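Local atomic coordinates of OBody AM3L15 (Pyrobaculum aerophilum, PDB entry 4GN5), a protein that is an engineered OB-fold domain (OBody), built on a scaffold from a nucleic-acid-binding family and probably designed to bind a chosen protein target. Residues K5-A10 / S19-A24. Sequence-based numbering, arbitrary orientation.
Sequences KTHWTA and SEVVVA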
ATOM      1  N   LYS A   5      -1.116   0.837 -26.921  1.00 39.31           N
ATOM      2  CA  LYS A   5      -0.448   1.678 -25.980  1.00 42.35           C
ATOM      3  C   LYS A   5      -0.591   3.088 -26.466  1.00 39.81           C
ATOM      4  O   LYS A   5      -0.443   3.342 -27.629  1.00 37.24           O
ATOM      5  CB  LYS A   5       1.011   1.247 -25.892  1.00 46.32           C
ATOM      6  CG  LYS A   5       2.002   2.324 -25.671  1.00 44.76           C
ATOM      7  CD  LYS A   5       3.384   1.735 -25.751  1.00 38.69           C
ATOM      8  CE  LYS A   5       4.449   2.724 -25.449  1.00 40.46           C
ATOM      9  NZ  LYS A   5       5.759   2.110 -25.629  1.00 40.04           N
ATOM     10  N   THR A   6      -0.948   4.002 -25.570  1.00 38.51           N
ATOM     11  CA  THR A   6      -1.038   5.428 -25.859  1.00 41.69           C
ATOM     12  C   THR A   6       0.133   6.270 -25.413  1.00 39.00           C
ATOM     13  O   THR A   6       0.349   7.337 -25.949  1.00 36.63           O
ATOM     14  CB  THR A   6      -2.320   6.065 -25.276  1.00 35.92           C
ATOM     15  OG1 THR A   6      -2.306   5.934 -23.869  1.00 38.39           O
ATOM     16  CG2 THR A   6      -3.568   5.429 -25.832  1.00 41.51           C
ATOM     17  N   HIS A   7       0.833   5.799 -24.389  1.00 31.48           N
ATOM     18  CA  HIS A   7       1.919   6.559 -23.789  1.00 26.28           C
ATOM     19  C   HIS A   7       3.026   5.675 -23.274  1.00 27.14           C
ATOM     20  O   HIS A   7       2.779   4.598 -22.823  1.00 23.83           O
ATOM     21  CB  HIS A   7       1.428   7.342 -22.588  1.00 22.39           C
ATOM     22  CG  HIS A   7       0.462   8.419 -22.919  1.00 31.94           C
ATOM     23  ND1 HIS A   7      -0.855   8.168 -23.200  1.00 31.93           N
ATOM     24  CD2 HIS A   7       0.624   9.753 -23.011  1.00 24.39           C
ATOM     25  CE1 HIS A   7      -1.463   9.307 -23.451  1.00 37.29           C
ATOM     26  NE2 HIS A   7      -0.589  10.282 -23.340  1.00 32.45           N
ATOM     27  N   TRP A   8       4.236   6.190 -23.323  1.00 26.47           N
ATOM     28  CA  TRP A   8       5.376   5.602 -22.661  1.00 24.76           C
ATOM     29  C   TRP A   8       5.259   5.947 -21.180  1.00 30.53           C
ATOM     30  O   TRP A   8       4.760   7.000 -20.840  1.00 28.97           O
ATOM     31  CB  TRP A   8       6.673   6.176 -23.216  1.00 20.62           C
ATOM     32  CG  TRP A   8       7.004   5.734 -24.611  1.00 27.17           C
ATOM     33  CD1 TRP A   8       6.669   6.360 -25.756  1.00 25.55           C
ATOM     34  CD2 TRP A   8       7.739   4.577 -24.988  1.00 28.66           C
ATOM     35  NE1 TRP A   8       7.148   5.673 -26.831  1.00 23.85           N
ATOM     36  CE2 TRP A   8       7.806   4.566 -26.386  1.00 27.95           C
ATOM     37  CE3 TRP A   8       8.349   3.547 -24.281  1.00 30.91           C
ATOM     38  CZ2 TRP A   8       8.451   3.574 -27.083  1.00 31.10           C
ATOM     39  CZ3 TRP A   8       8.996   2.568 -24.975  1.00 34.11           C
ATOM     40  CH2 TRP A   8       9.039   2.585 -26.364  1.00 31.94           C
ATOM     41  N   THR A   9       5.721   5.064 -20.311  1.00 20.55           N
ATOM     42  CA  THR A   9       5.598   5.295 -18.884  1.00 16.92           C
ATOM     43  C   THR A   9       6.227   6.624 -18.472  1.00 24.04           C
ATOM     44  O   THR A   9       5.688   7.307 -17.654  1.00 23.12           O
ATOM     45  CB  THR A   9       6.152   4.127 -18.058  1.00 20.06           C
ATOM     46  OG1 THR A   9       7.549   4.033 -18.248  1.00 20.29           O
ATOM     47  CG2 THR A   9       5.516   2.852 -18.460  1.00 25.57           C
ATOM     48  N   ALA A  10       7.353   6.983 -19.057  1.00 21.59           N
ATOM     49  CA  ALA A  10       7.988   8.298 -18.792  1.00 23.71           C
ATOM     50  C   ALA A  10       7.094   9.506 -19.253  1.00 27.70           C
ATOM     51  O   ALA A  10       7.337  10.630 -18.844  1.00 28.29           O
ATOM     52  CB  ALA A  10       9.385   8.409 -19.451  1.00 25.58           C
ATOM     53  N   SER A  19      -7.207  12.284 -17.573  1.00 41.97           N
ATOM     54  CA  SER A  19      -7.356  11.613 -18.873  1.00 42.93           C
ATOM     55  C   SER A  19      -7.007  10.136 -18.790  1.00 42.43           C
ATOM     56  O   SER A  19      -6.304   9.668 -17.859  1.00 37.17           O
ATOM     57  CB  SER A  19      -6.526  12.301 -19.933  1.00 41.58           C
ATOM     58  OG  SER A  19      -5.173  12.072 -19.668  1.00 38.36           O
ATOM     59  N   GLU A  20      -7.519   9.409 -19.767  1.00 37.12           N
ATOM     60  CA  GLU A  20      -7.310   7.994 -19.923  1.00 35.46           C
ATOM     61  C   GLU A  20      -6.031   7.752 -20.739  1.00 40.02           C
ATOM     62  O   GLU A  20      -5.760   8.430 -21.716  1.00 41.86           O
ATOM     63  CB  GLU A  20      -8.521   7.347 -20.586  1.00 41.86           C
ATOM     64  CG  GLU A  20      -8.666   5.887 -20.316  1.00 48.70           C
ATOM     65  CD  GLU A  20      -9.728   5.213 -21.108  1.00 53.67           C
ATOM     66  OE1 GLU A  20      -9.733   5.343 -22.335  1.00 52.98           O
ATOM     67  OE2 GLU A  20     -10.550   4.518 -20.518  1.00 55.69           O
ATOM     68  N   VAL A  21      -5.218   6.822 -20.268  1.00 27.79           N
ATOM     69  CA  VAL A  21      -3.995   6.398 -20.951  1.00 25.84           C
ATOM     70  C   VAL A  21      -3.983   4.893 -21.040  1.00 26.72           C
ATOM     71  O   VAL A  21      -4.669   4.211 -20.272  1.00 28.33           O
ATOM     72  CB  VAL A  21      -2.749   6.778 -20.136  1.00 32.29           C
ATOM     73  CG1 VAL A  21      -2.600   8.294 -20.093  1.00 35.36           C
ATOM     74  CG2 VAL A  21      -2.813   6.149 -18.665  1.00 33.56           C
ATOM     75  N   VAL A  22      -3.190   4.356 -21.969  1.00 26.68           N
ATOM     76  CA  VAL A  22      -2.935   2.937 -21.961  1.00 29.34           C
ATOM     77  C   VAL A  22      -1.425   2.781 -21.894  1.00 31.41           C
ATOM     78  O   VAL A  22      -0.719   3.326 -22.739  1.00 29.63           O
ATOM     79  CB  VAL A  22      -3.541   2.188 -23.200  1.00 31.64           C
ATOM     80  CG1 VAL A  22      -3.138   0.704 -23.192  1.00 35.58           C
ATOM     81  CG2 VAL A  22      -5.086   2.350 -23.290  1.00 25.89           C
ATOM     82  N   VAL A  23      -0.940   2.069 -20.871  1.00 25.66           N
ATOM     83  CA  VAL A  23       0.479   1.772 -20.781  1.00 25.00           C
ATOM     84  C   VAL A  23       0.703   0.287 -21.040  1.00 22.73           C
ATOM     85  O   VAL A  23      -0.195  -0.534 -20.835  1.00 25.74           O
ATOM     86  CB  VAL A  23       1.136   2.232 -19.432  1.00 19.15           C
ATOM     87  CG1 VAL A  23       1.064   3.737 -19.304  1.00 25.26           C
ATOM     88  CG2 VAL A  23       0.455   1.556 -18.217  1.00 23.48           C
ATOM     89  N   ALA A  24       1.902  -0.026 -21.518  1.00 27.32           N
ATOM     90  CA  ALA A  24       2.310  -1.382 -21.910  1.00 31.19           C
ATOM     91  C   ALA A  24       3.800  -1.556 -21.557  1.00 25.13           C
ATOM     92  O   ALA A  24       4.626  -0.742 -21.939  1.00 25.91           O
ATOM     93  CB  ALA A  24       2.073  -1.591 -23.405  1.00 28.70           C
TER
HETATM   94  O   HOH W   1       6.148  -0.611 -24.298  1.00 31.22           O
HETATM   95  O   HOH W   2       3.593   2.184 -21.740  1.00 28.09           O
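Strand 20-24, the opening part of the long first strand of the OB-fold barrel, is met by the N-terminal loop at Val22, where Thr6 hydrogen-bonds to both N and O of that residue. Thr6 OG1 sits between its own backbone N and carbonyl carbon (chi1 62°), a rotation that brings it to Val22 N at 2.6 Å in a nearly straight bond (172° at the hydrogen). The return bond runs from Thr6 N to Val22 O, 2.9 Å, so one residue of irregular chain serves both backbone polar groups of a strand residue, much as a neighbouring strand would, but with a hydroxyl in place of a carbonyl. A weak third bond, His7 N to Val22 O at 3.4 Å, shares that acceptor. Val21 and Val23 make their backbone hydrogen bonds to Gly80 and Ile78 of strand 75-83. Thr6 OG1 also lies in the plane of the His7 ring at its edge, 2.7 Å from ND1, in a hydrogen bond that helps set the turn of the imidazole. Val21 CG1 then packs over one ring face in a CH-pi contact, 3.9 Å from the centroid, while Ile12 and Leu16 also touch His7. Towards the strand's end water takes over: one molecule joins Ala24 N to His7 O, another links Ala24 O with NZ of Lys5, whose chain runs extended beyond CG and whose CB rests 3.9 Å from Ala24 CB.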